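Local coordinates for salt-tolerant glutaminase (Micrococcus luteus, PDB 3AGD), which probably catalyses the hydrolysis of L-glutamine to L-glutamate and ammonium, as a salt-tolerant member of the glutaminase family, at residues Phe69-Ala72 and Ala73-Asp77; Ala138-Ile141 and Met142-Ala146; Gly215-Pro218 and Met219-Glu222; Gly267-Pro270 and Gly271-Gly274. All blocks are in the same frame, centred on the assembly; numbering follows the deposited sequence.

Contact 1 (Phe69-Ala72 and Ala73-Asp77); sequences FTYA and AALVD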
ATOM      1  N   PHE A  69      -8.350  17.273   0.499  1.00 15.85           N
ATOM      2  CA  PHE A  69      -9.185  17.542   1.663  1.00 18.09           C
ATOM      3  C   PHE A  69     -10.612  17.968   1.335  1.00 17.02           C
ATOM      4  O   PHE A  69     -11.555  17.527   1.993  1.00 20.08           O
ATOM      5  CB  PHE A  69      -8.472  18.557   2.557  1.00 17.02           C
ATOM      6  CG  PHE A  69      -7.085  18.122   2.937  1.00 15.18           C
ATOM      7  CD1 PHE A  69      -5.966  18.819   2.483  1.00 13.11           C
ATOM      8  CD2 PHE A  69      -6.892  16.956   3.674  1.00 13.89           C
ATOM      9  CE1 PHE A  69      -4.679  18.359   2.752  1.00 11.97           C
ATOM     10  CE2 PHE A  69      -5.607  16.485   3.949  1.00 15.89           C
ATOM     11  CZ  PHE A  69      -4.496  17.187   3.486  1.00 13.88           C
ATOM     12  N   THR A  70     -10.787  18.802   0.318  1.00 16.30           N
ATOM     13  CA  THR A  70     -12.135  19.212  -0.060  1.00 16.97           C
ATOM     14  C   THR A  70     -12.843  18.000  -0.659  1.00 17.72           C
ATOM     15  O   THR A  70     -14.053  17.835  -0.509  1.00 20.12           O
ATOM     16  CB  THR A  70     -12.119  20.366  -1.093  1.00 13.83           C
ATOM     17  OG1 THR A  70     -11.178  20.076  -2.130  1.00 13.72           O
ATOM     18  CG2 THR A  70     -11.743  21.674  -0.427  1.00 13.08           C
ATOM     19  N   TYR A  71     -12.074  17.152  -1.339  1.00 16.40           N
ATOM     20  CA  TYR A  71     -12.606  15.936  -1.949  1.00 13.88           C
ATOM     21  C   TYR A  71     -13.166  15.046  -0.838  1.00 12.14           C
ATOM     22  O   TYR A  71     -14.247  14.483  -0.969  1.00 12.88           O
ATOM     23  CB  TYR A  71     -11.491  15.217  -2.726  1.00 14.37           C
ATOM     24  CG  TYR A  71     -11.908  13.969  -3.485  1.00 15.16           C
ATOM     25  CD1 TYR A  71     -13.155  13.886  -4.115  1.00 12.20           C
ATOM     26  CD2 TYR A  71     -11.019  12.901  -3.642  1.00 14.28           C
ATOM     27  CE1 TYR A  71     -13.505  12.772  -4.887  1.00 11.99           C
ATOM     28  CE2 TYR A  71     -11.355  11.785  -4.413  1.00 15.64           C
ATOM     29  CZ  TYR A  71     -12.600  11.726  -5.035  1.00 18.07           C
ATOM     30  OH  TYR A  71     -12.930  10.633  -5.815  1.00 15.07           O
ATOM     31  N   ALA A  72     -12.434  14.935   0.266  1.00 13.99           N
ATOM     32  CA  ALA A  72     -12.898  14.129   1.392  1.00 14.06           C
ATOM     33  C   ALA A  72     -14.206  14.712   1.950  1.00 16.08           C
ATOM     34  O   ALA A  72     -15.171  13.987   2.183  1.00 18.69           O
ATOM     35  CB  ALA A  72     -11.833  14.088   2.477  1.00 11.01           C
ATOM     36  N   ALA A  73     -14.235  16.026   2.147  1.00 16.58           N
ATOM     37  CA  ALA A  73     -15.422  16.703   2.670  1.00 17.80           C
ATOM     38  C   ALA A  73     -16.646  16.451   1.782  1.00 18.38           C
ATOM     39  O   ALA A  73     -17.754  16.234   2.277  1.00 15.47           O
ATOM     40  CB  ALA A  73     -15.158  18.204   2.779  1.00 14.79           C
ATOM     41  N   ALA A  74     -16.438  16.492   0.470  1.00 16.61           N
ATOM     42  CA  ALA A  74     -17.516  16.261  -0.482  1.00 16.78           C
ATOM     43  C   ALA A  74     -18.068  14.850  -0.339  1.00 19.49           C
ATOM     44  O   ALA A  74     -19.283  14.643  -0.374  1.00 18.56           O
ATOM     45  CB  ALA A  74     -17.017  16.482  -1.901  1.00 14.69           C
ATOM     46  N   LEU A  75     -17.173  13.878  -0.185  1.00 20.10           N
ATOM     47  CA  LEU A  75     -17.585  12.483  -0.034  1.00 20.33           C
ATOM     48  C   LEU A  75     -18.375  12.332   1.262  1.00 19.31           C
ATOM     49  O   LEU A  75     -19.425  11.680   1.301  1.00 18.94           O
ATOM     50  CB  LEU A  75     -16.350  11.570  -0.034  1.00 19.69           C
ATOM     51  CG  LEU A  75     -15.618  11.500  -1.384  1.00 18.19           C
ATOM     52  CD1 LEU A  75     -14.189  11.004  -1.212  1.00 17.11           C
ATOM     53  CD2 LEU A  75     -16.404  10.592  -2.329  1.00 13.16           C
ATOM     54  N   VAL A  76     -17.869  12.941   2.327  1.00 18.28           N
ATOM     55  CA  VAL A  76     -18.543  12.893   3.618  1.00 19.54           C
ATOM     56  C   VAL A  76     -19.916  13.556   3.524  1.00 20.86           C
ATOM     57  O   VAL A  76     -20.913  13.019   3.990  1.00 23.16           O
ATOM     58  CB  VAL A  76     -17.737  13.640   4.703  1.00 18.78           C
ATOM     59  CG1 VAL A  76     -18.602  13.851   5.946  1.00 21.04           C
ATOM     60  CG2 VAL A  76     -16.498  12.845   5.062  1.00 16.98           C
ATOM     61  N   ASP A  77     -19.962  14.724   2.899  1.00 19.88           N
ATOM     62  CA  ASP A  77     -21.205  15.468   2.789  1.00 19.36           C
ATOM     63  C   ASP A  77     -22.272  14.943   1.854  1.00 19.23           C
ATOM     64  O   ASP A  77     -23.450  14.967   2.195  1.00 20.83           O
ATOM     65  CB  ASP A  77     -20.916  16.920   2.409  1.00 18.30           C
ATOM     66  CG  ASP A  77     -20.131  17.649   3.475  1.00 21.28           C
ATOM     67  OD1 ASP A  77     -20.353  17.360   4.669  1.00 21.76           O
ATOM     68  OD2 ASP A  77     -19.304  18.517   3.122  1.00 17.81           O
TER

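Contact 2 (Ala138-Ile141 and Met142-Ala146); sequences AVEI and MSLLA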
ATOM      1  N   ALA A 138     -14.899  24.169   3.199  1.00 13.35           N
ATOM      2  CA  ALA A 138     -13.552  23.863   2.731  1.00 15.07           C
ATOM      3  C   ALA A 138     -12.537  24.249   3.811  1.00 19.15           C
ATOM      4  O   ALA A 138     -11.637  23.480   4.143  1.00 20.91           O
ATOM      5  CB  ALA A 138     -13.261  24.617   1.431  1.00  8.94           C
ATOM      6  N   VAL A 139     -12.692  25.446   4.365  1.00 19.35           N
ATOM      7  CA  VAL A 139     -11.786  25.915   5.401  1.00 18.55           C
ATOM      8  C   VAL A 139     -11.886  25.020   6.630  1.00 18.19           C
ATOM      9  O   VAL A 139     -10.881  24.723   7.274  1.00 18.66           O
ATOM     10  CB  VAL A 139     -12.109  27.372   5.799  1.00 19.81           C
ATOM     11  CG1 VAL A 139     -11.287  27.781   7.021  1.00 19.87           C
ATOM     12  CG2 VAL A 139     -11.804  28.303   4.631  1.00 17.87           C
ATOM     13  N   GLU A 140     -13.103  24.583   6.945  1.00 14.74           N
ATOM     14  CA  GLU A 140     -13.335  23.732   8.102  1.00 16.46           C
ATOM     15  C   GLU A 140     -12.673  22.360   8.006  1.00 18.76           C
ATOM     16  O   GLU A 140     -11.972  21.939   8.929  1.00 20.72           O
ATOM     17  CB  GLU A 140     -14.836  23.533   8.332  1.00 18.35           C
ATOM     18  CG  GLU A 140     -15.134  22.549   9.453  1.00 24.04           C
ATOM     19  CD  GLU A 140     -16.589  22.109   9.495  1.00 29.29           C
ATOM     20  OE1 GLU A 140     -17.150  21.791   8.425  1.00 28.22           O
ATOM     21  OE2 GLU A 140     -17.164  22.067  10.603  1.00 32.22           O
ATOM     22  N   ILE A 141     -12.890  21.656   6.900  1.00 19.39           N
ATOM     23  CA  ILE A 141     -12.308  20.325   6.766  1.00 21.04           C
ATOM     24  C   ILE A 141     -10.791  20.366   6.936  1.00 20.32           C
ATOM     25  O   ILE A 141     -10.216  19.521   7.620  1.00 20.61           O
ATOM     26  CB  ILE A 141     -12.671  19.672   5.409  1.00 18.81           C
ATOM     27  CG1 ILE A 141     -12.244  18.198   5.417  1.00 20.21           C
ATOM     28  CG2 ILE A 141     -12.004  20.422   4.262  1.00 15.47           C
ATOM     29  CD1 ILE A 141     -12.911  17.353   6.508  1.00 15.92           C
ATOM     30  N   MET A 142     -10.143  21.358   6.335  1.00 19.24           N
ATOM     31  CA  MET A 142      -8.697  21.471   6.459  1.00 16.61           C
ATOM     32  C   MET A 142      -8.316  21.828   7.893  1.00 19.94           C
ATOM     33  O   MET A 142      -7.299  21.354   8.411  1.00 14.26           O
ATOM     34  CB  MET A 142      -8.154  22.521   5.484  1.00 13.01           C
ATOM     35  CG  MET A 142      -8.298  22.115   4.026  1.00 12.47           C
ATOM     36  SD  MET A 142      -7.455  23.197   2.849  1.00 15.67           S
ATOM     37  CE  MET A 142      -8.778  24.338   2.439  1.00 15.54           C
ATOM     38  N   SER A 143      -9.141  22.654   8.532  1.00 22.53           N
ATOM     39  CA  SER A 143      -8.895  23.069   9.912  1.00 22.55           C
ATOM     40  C   SER A 143      -9.047  21.905  10.884  1.00 19.70           C
ATOM     41  O   SER A 143      -8.242  21.740  11.803  1.00 16.66           O
ATOM     42  CB  SER A 143      -9.858  24.190  10.309  1.00 23.95           C
ATOM     43  OG  SER A 143      -9.562  25.379   9.601  1.00 27.23           O
ATOM     44  N   LEU A 144     -10.081  21.097  10.676  1.00 23.67           N
ATOM     45  CA  LEU A 144     -10.329  19.949  11.536  1.00 23.82           C
ATOM     46  C   LEU A 144      -9.179  18.944  11.492  1.00 24.31           C
ATOM     47  O   LEU A 144      -8.794  18.388  12.522  1.00 25.75           O
ATOM     48  CB  LEU A 144     -11.642  19.269  11.142  1.00 20.62           C
ATOM     49  CG  LEU A 144     -12.923  20.040  11.483  1.00 23.11           C
ATOM     50  CD1 LEU A 144     -14.131  19.344  10.874  1.00 23.04           C
ATOM     51  CD2 LEU A 144     -13.070  20.136  12.997  1.00 24.14           C
ATOM     52  N   LEU A 145      -8.620  18.718  10.307  1.00 22.53           N
ATOM     53  CA  LEU A 145      -7.516  17.772  10.174  1.00 20.85           C
ATOM     54  C   LEU A 145      -6.200  18.384  10.650  1.00 21.57           C
ATOM     55  O   LEU A 145      -5.336  17.680  11.165  1.00 21.53           O
ATOM     56  CB  LEU A 145      -7.383  17.304   8.724  1.00 21.89           C
ATOM     57  CG  LEU A 145      -8.674  16.766   8.097  1.00 27.70           C
ATOM     58  CD1 LEU A 145      -8.359  16.140   6.746  1.00 29.56           C
ATOM     59  CD2 LEU A 145      -9.319  15.743   9.024  1.00 25.22           C
ATOM     60  N   ALA A 146      -6.050  19.696  10.486  1.00 21.00           N
ATOM     61  CA  ALA A 146      -4.831  20.370  10.927  1.00 22.42           C
ATOM     62  C   ALA A 146      -4.833  20.499  12.451  1.00 25.29           C
ATOM     63  O   ALA A 146      -3.780  20.619  13.072  1.00 23.81           O
ATOM     64  CB  ALA A 146      -4.726  21.752  10.289  1.00 18.87           C
TER

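Contact 3 (Gly215-Pro218 and Met219-Glu222); sequences GIHP and MTGE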
ATOM      1  N   GLY A 215      -7.981   7.969   8.504  1.00 19.10           N
ATOM      2  CA  GLY A 215      -8.979   8.899   9.005  1.00 20.09           C
ATOM      3  C   GLY A 215      -8.929   9.234  10.489  1.00 20.50           C
ATOM      4  O   GLY A 215      -9.819   9.913  10.996  1.00 19.71           O
ATOM      5  N   ILE A 216      -7.892   8.778  11.186  1.00 19.99           N
ATOM      6  CA  ILE A 216      -7.759   9.042  12.618  1.00 22.41           C
ATOM      7  C   ILE A 216      -6.730  10.140  12.907  1.00 22.29           C
ATOM      8  O   ILE A 216      -5.609  10.103  12.396  1.00 18.38           O
ATOM      9  CB  ILE A 216      -7.344   7.756  13.370  1.00 23.48           C
ATOM     10  CG1 ILE A 216      -8.419   6.682  13.180  1.00 27.24           C
ATOM     11  CG2 ILE A 216      -7.149   8.047  14.857  1.00 20.35           C
ATOM     12  CD1 ILE A 216      -8.001   5.301  13.660  1.00 29.44           C
ATOM     13  N   HIS A 217      -7.107  11.125  13.719  1.00 22.95           N
ATOM     14  CA  HIS A 217      -6.167  12.190  14.035  1.00 21.65           C
ATOM     15  C   HIS A 217      -5.081  11.619  14.933  1.00 21.71           C
ATOM     16  O   HIS A 217      -5.359  11.087  16.003  1.00 22.05           O
ATOM     17  CB  HIS A 217      -6.860  13.365  14.725  1.00 20.06           C
ATOM     18  CG  HIS A 217      -6.098  14.646  14.606  1.00 19.24           C
ATOM     19  ND1 HIS A 217      -4.900  14.861  15.252  1.00 22.24           N
ATOM     20  CD2 HIS A 217      -6.309  15.739  13.833  1.00 19.52           C
ATOM     21  CE1 HIS A 217      -4.403  16.026  14.880  1.00 21.85           C
ATOM     22  NE2 HIS A 217      -5.239  16.579  14.018  1.00 20.44           N
ATOM     23  N   PRO A 218      -3.822  11.724  14.502  1.00 20.92           N
ATOM     24  CA  PRO A 218      -2.680  11.209  15.258  1.00 23.77           C
ATOM     25  C   PRO A 218      -2.448  11.817  16.639  1.00 26.89           C
ATOM     26  O   PRO A 218      -1.828  11.189  17.491  1.00 27.25           O
ATOM     27  CB  PRO A 218      -1.507  11.450  14.306  1.00 21.48           C
ATOM     28  CG  PRO A 218      -1.905  12.698  13.601  1.00 20.72           C
ATOM     29  CD  PRO A 218      -3.373  12.457  13.304  1.00 20.74           C
ATOM     30  N   MET A 219      -2.961  13.022  16.866  1.00 27.82           N
ATOM     31  CA  MET A 219      -2.768  13.701  18.146  1.00 27.34           C
ATOM     32  C   MET A 219      -3.872  13.467  19.172  1.00 25.28           C
ATOM     33  O   MET A 219      -3.648  13.630  20.369  1.00 25.78           O
ATOM     34  CB  MET A 219      -2.627  15.208  17.924  1.00 31.13           C
ATOM     35  CG  MET A 219      -1.550  15.618  16.932  1.00 35.70           C
ATOM     36  SD  MET A 219       0.107  15.136  17.421  1.00 37.80           S
ATOM     37  CE  MET A 219       0.634  14.272  15.968  1.00 40.68           C
ATOM     38  N   THR A 220      -5.061  13.093  18.713  1.00 22.99           N
ATOM     39  CA  THR A 220      -6.181  12.880  19.623  1.00 25.30           C
ATOM     40  C   THR A 220      -6.781  11.477  19.586  1.00 26.89           C
ATOM     41  O   THR A 220      -7.473  11.074  20.521  1.00 28.56           O
ATOM     42  CB  THR A 220      -7.312  13.882  19.333  1.00 27.05           C
ATOM     43  OG1 THR A 220      -7.810  13.660  18.006  1.00 28.95           O
ATOM     44  CG2 THR A 220      -6.801  15.314  19.450  1.00 25.01           C
ATOM     45  N   GLY A 221      -6.529  10.741  18.505  1.00 25.86           N
ATOM     46  CA  GLY A 221      -7.075   9.401  18.382  1.00 25.80           C
ATOM     47  C   GLY A 221      -8.530   9.424  17.944  1.00 27.96           C
ATOM     48  O   GLY A 221      -9.181   8.384  17.852  1.00 27.26           O
ATOM     49  N   GLU A 222      -9.045  10.620  17.675  1.00 29.38           N
ATOM     50  CA  GLU A 222     -10.428  10.781  17.245  1.00 32.26           C
ATOM     51  C   GLU A 222     -10.549  10.529  15.743  1.00 26.10           C
ATOM     52  O   GLU A 222      -9.669  10.917  14.977  1.00 22.67           O
ATOM     53  CB  GLU A 222     -10.912  12.201  17.562  1.00 40.17           C
ATOM     54  CG  GLU A 222     -12.359  12.465  17.174  1.00 56.83           C
ATOM     55  CD  GLU A 222     -12.714  13.944  17.197  1.00 71.77           C
ATOM     56  OE1 GLU A 222     -12.468  14.599  18.230  1.00 78.49           O
ATOM     57  OE2 GLU A 222     -13.241  14.451  16.182  1.00 74.70           O
TER

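Contact 4 (Gly267-Pro270 and Gly271-Gly274); sequences GALP and GRVG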
ATOM      1  N   GLY A 267       2.272  14.806   1.674  1.00 16.21           N
ATOM      2  CA  GLY A 267       2.515  13.387   1.507  1.00 16.57           C
ATOM      3  C   GLY A 267       1.700  12.609   2.522  1.00 19.88           C
ATOM      4  O   GLY A 267       1.486  13.076   3.643  1.00 19.01           O
ATOM      5  N   ALA A 268       1.234  11.428   2.133  1.00 17.86           N
ATOM      6  CA  ALA A 268       0.446  10.595   3.028  1.00 19.60           C
ATOM      7  C   ALA A 268       0.684   9.129   2.692  1.00 20.57           C
ATOM      8  O   ALA A 268       0.127   8.603   1.728  1.00 18.47           O
ATOM      9  CB  ALA A 268      -1.031  10.936   2.899  1.00 19.09           C
ATOM     10  N   LEU A 269       1.525   8.482   3.493  1.00 19.91           N
ATOM     11  CA  LEU A 269       1.866   7.077   3.299  1.00 15.47           C
ATOM     12  C   LEU A 269       1.089   6.247   4.319  1.00 18.86           C
ATOM     13  O   LEU A 269       1.418   6.232   5.508  1.00 21.13           O
ATOM     14  CB  LEU A 269       3.373   6.881   3.482  1.00 13.44           C
ATOM     15  CG  LEU A 269       3.889   5.455   3.272  1.00 18.51           C
ATOM     16  CD1 LEU A 269       3.510   4.985   1.874  1.00 20.04           C
ATOM     17  CD2 LEU A 269       5.396   5.408   3.468  1.00 12.66           C
ATOM     18  N   PRO A 270       0.049   5.536   3.860  1.00 18.42           N
ATOM     19  CA  PRO A 270      -0.793   4.705   4.723  1.00 17.52           C
ATOM     20  C   PRO A 270      -0.094   3.904   5.808  1.00 18.45           C
ATOM     21  O   PRO A 270       0.847   3.156   5.545  1.00 16.66           O
ATOM     22  CB  PRO A 270      -1.528   3.814   3.727  1.00 18.30           C
ATOM     23  CG  PRO A 270      -1.713   4.737   2.561  1.00 17.78           C
ATOM     24  CD  PRO A 270      -0.344   5.380   2.447  1.00 16.13           C
ATOM     25  N   GLY A 271      -0.582   4.067   7.034  1.00 17.28           N
ATOM     26  CA  GLY A 271      -0.038   3.335   8.159  1.00 17.76           C
ATOM     27  C   GLY A 271       1.310   3.782   8.682  1.00 19.56           C
ATOM     28  O   GLY A 271       1.789   3.236   9.676  1.00 18.33           O
ATOM     29  N   ARG A 272       1.937   4.768   8.052  1.00 19.45           N
ATOM     30  CA  ARG A 272       3.232   5.179   8.562  1.00 20.51           C
ATOM     31  C   ARG A 272       3.553   6.646   8.753  1.00 20.04           C
ATOM     32  O   ARG A 272       4.124   7.003   9.779  1.00 20.81           O
ATOM     33  CB  ARG A 272       4.326   4.499   7.748  1.00 25.64           C
ATOM     34  CG  ARG A 272       4.418   3.029   8.119  1.00 32.82           C
ATOM     35  CD  ARG A 272       5.119   2.242   7.078  1.00 35.95           C
ATOM     36  NE  ARG A 272       4.369   2.190   5.830  1.00 30.34           N
ATOM     37  CZ  ARG A 272       4.920   1.799   4.691  1.00 28.07           C
ATOM     38  NH1 ARG A 272       6.199   1.449   4.688  1.00 23.68           N
ATOM     39  NH2 ARG A 272       4.208   1.755   3.571  1.00 25.58           N
ATOM     40  N   VAL A 273       3.184   7.513   7.817  1.00 21.78           N
ATOM     41  CA  VAL A 273       3.542   8.909   8.010  1.00 20.02           C
ATOM     42  C   VAL A 273       2.799   9.941   7.163  1.00 21.66           C
ATOM     43  O   VAL A 273       2.370   9.665   6.045  1.00 22.60           O
ATOM     44  CB  VAL A 273       5.068   9.071   7.783  1.00 21.55           C
ATOM     45  CG1 VAL A 273       5.376   9.022   6.292  1.00 16.76           C
ATOM     46  CG2 VAL A 273       5.577  10.347   8.431  1.00 23.49           C
ATOM     47  N   GLY A 274       2.634  11.129   7.738  1.00 21.14           N
ATOM     48  CA  GLY A 274       2.009  12.239   7.045  1.00 20.31           C
ATOM     49  C   GLY A 274       3.190  13.148   6.746  1.00 21.07           C
ATOM     50  O   GLY A 274       4.021  13.376   7.627  1.00 22.16           O
TER
HETATM   51  O   HOH W   1       1.555   2.077   2.815  1.00 36.17           O

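Contact 1 (Phe69-Ala72 and Ala73-Asp77)
Leu75 CD1 sits over one face of the Tyr71 ring. Leu75 CD1 is 4.0 Å from the centroid of the Tyr71 ring and 6° off its normal, a CH-pi contact near the centre of the ring. At the ring's far end Tyr71 OH is hydrogen-bonded to Arg232 of helix 227-240, and Leu75 also packs on that arginine. CG of Tyr71 lies anti to the backbone N (chi1 -177°), which helps bring the ring beside Leu75. Leu75 follows one turn later, with its CG 3.3 Å from Tyr71 O. This is an i to i+4 pair on helix 67-78 of the glutaminase domain. The same spacing carries the backbone bonds. Ala74 N donates to Thr70 O at 2.9 Å, and Val76 N donates to Ala72 O at 2.9 Å with an N-H...O angle of 166°. Ala72, Ala73 and Ala74 each pack on a different helix. Ala72 meets Val229 and Val233 of helix 227-240, Ala73 meets Ile141 of helix 131-146, and Ala74 meets Val120 of helix 114-123. The side chain of Thr70 lies about 7 Å from that of Tyr191, a residue that binds L-glutamate.

Contact 2 (Ala138-Ile141 and Met142-Ala146)
Ser143 holds Val139 O with two bonds at once. Its OG donates at 2.8 Å from Val139 O, and its backbone N donates to the same oxygen at 3.0 Å. The two donors come from opposite faces of the carbonyl plane, and OG stands above that plane. OG of Ser143 lies anti to its own carbonyl carbon (chi1 -68°), which turns it back along helix 131-146. The packed part of this turn is on the buried side. Ile141 CG2 and Met142 CG approach to 4.1 Å, with the two side chains crossing at about a right angle. Met142 bends at chi3 and brings CE to 3.4 Å from Ala138 O. Phe69 of helix 67-78 covers Met142 and Leu145 there, and Met207 of helix 201-212 packs on both as well. The solvent side is simpler. Glu140 and Leu144 lie side by side, pointing the same way, with Glu140 CG 3.6 Å from Leu144 CD1. The closest approach is by the aliphatic part of Glu140; its OE1 forms a salt bridge with Arg137. In the backbone of the same pair, Leu144 N donates to Glu140 O at 2.7 Å. Ser143 OG is also bonded to Leu150 N. The hydroxyl can therefore give its proton to Val139 O and accept from Leu150 N, which ties the last turns of the helix to the chain that follows.

Contact 3 (Gly215-Pro218 and Met219-Glu222)
His217 and Met219 meet through a hydrogen bond from the backbone of one to the ring of the other. Met219 N donates to His217 ND1 at 3.1 Å, at the ring edge and in the ring plane. ND1 therefore acts as an acceptor, and NE2 is left to make a weak hydrogen bond to Leu145 O. Backbone bonds close the loop. His217 N donates to Glu222 O at 2.9 Å with an N-H...O angle of 171°. His217 O takes Gly221 N at 2.8 Å and, more weakly, Thr220 N. One further bond lies within residues 219-222: Thr220 OG1 accepts from Glu222 N at 3.3 Å. Van der Waals contacts complete the loop. Met219 CG lies 3.5 Å from His217 CE1. The methionine then bends at chi2 and chi3, and Met219 CE returns to 3.8 Å from Pro218 CG. Ile216 CG2 rests against the carbonyl oxygen Gly221 O at 3.6 Å. Contacts between subunits use the same loop. Trp369 of the second subunit meets the His217 ring at about 50° and packs on Met219 and Thr220, while Glu222 forms a salt bridge with Arg368 of that subunit. Gly221 has positive phi (80°), which favours glycine at this point of the reversal. The bond from Gly221 N to His217 O makes an alpha-turn that reverses the chain between helices 201-212 and 227-240, with an ST turn at Thr220.

Contact 4 (Gly267-Pro270 and Gly271-Gly274)
Leu269 faces two residues of the returning strand, Arg272 and Val273, where a regular pairing would offer one. This is a classic beta bulge, set at the turn of the hairpin formed by strands 264-269 and 273-278. The hairpin belongs to the five-stranded antiparallel sheet of the glutaminase domain. Leu269 O accepts from both facing residues, from Arg272 N at 3.0 Å and from Val273 N at 3.2 Å. The Val273 donor lies in the carbonyl plane, and the Arg272 donor is tilted from it. In return Leu269 N donates to Val273 O at 2.9 Å, which makes Leu269 and Val273 an antiparallel hydrogen-bonded pair. Ala268 and Gly274 follow as a non-hydrogen-bonded pair. Gly271 turns the chain with positive phi (74°), a conformation that favours glycine. On the face that carries Leu269 and Val273, Leu269 CB touches Val273 CG1 at 4.1 Å. The Arg272 chain bends at chi3 (-66°) and brings its guanidinium back over Leu269. Leu269 CD2 lies 3.8 Å above the guanidinium plane, over its centre. The edges of the group are polar. NH1 forms a salt bridge with Asp308, and NH2 donates to His305 O, which should help fix the rotation of the group. Met307 of the second subunit packs on Pro270. A water in the guanidinium plane bridges the turn: it accepts from Arg272 NH2 at 2.8 Å and donates to Pro270 O at 3.0 Å.

How the contacts relate
The four contacts follow one another along the chain in numerical order, all inside the glutaminase domain. Contacts 1 and 2 lie on helices 67-78 and 131-146. The centres of the two contacts are about 11 Å apart, and the helices pack directly: Phe69 CD2 reaches Leu145 CD1 at 3.5 Å. Contact 3 is the loop between helices 201-212 and 227-240. It touches the end of helix 131-146 in contact 2 through the His217 ring. Contact 4, on the five-stranded sheet, touches none of the others, and its centre is about 13 Å from that of contact 3. Contacts 3 and 4 both meet the second subunit. The series thus runs from helices near the L-glutamate site to the subunit interface.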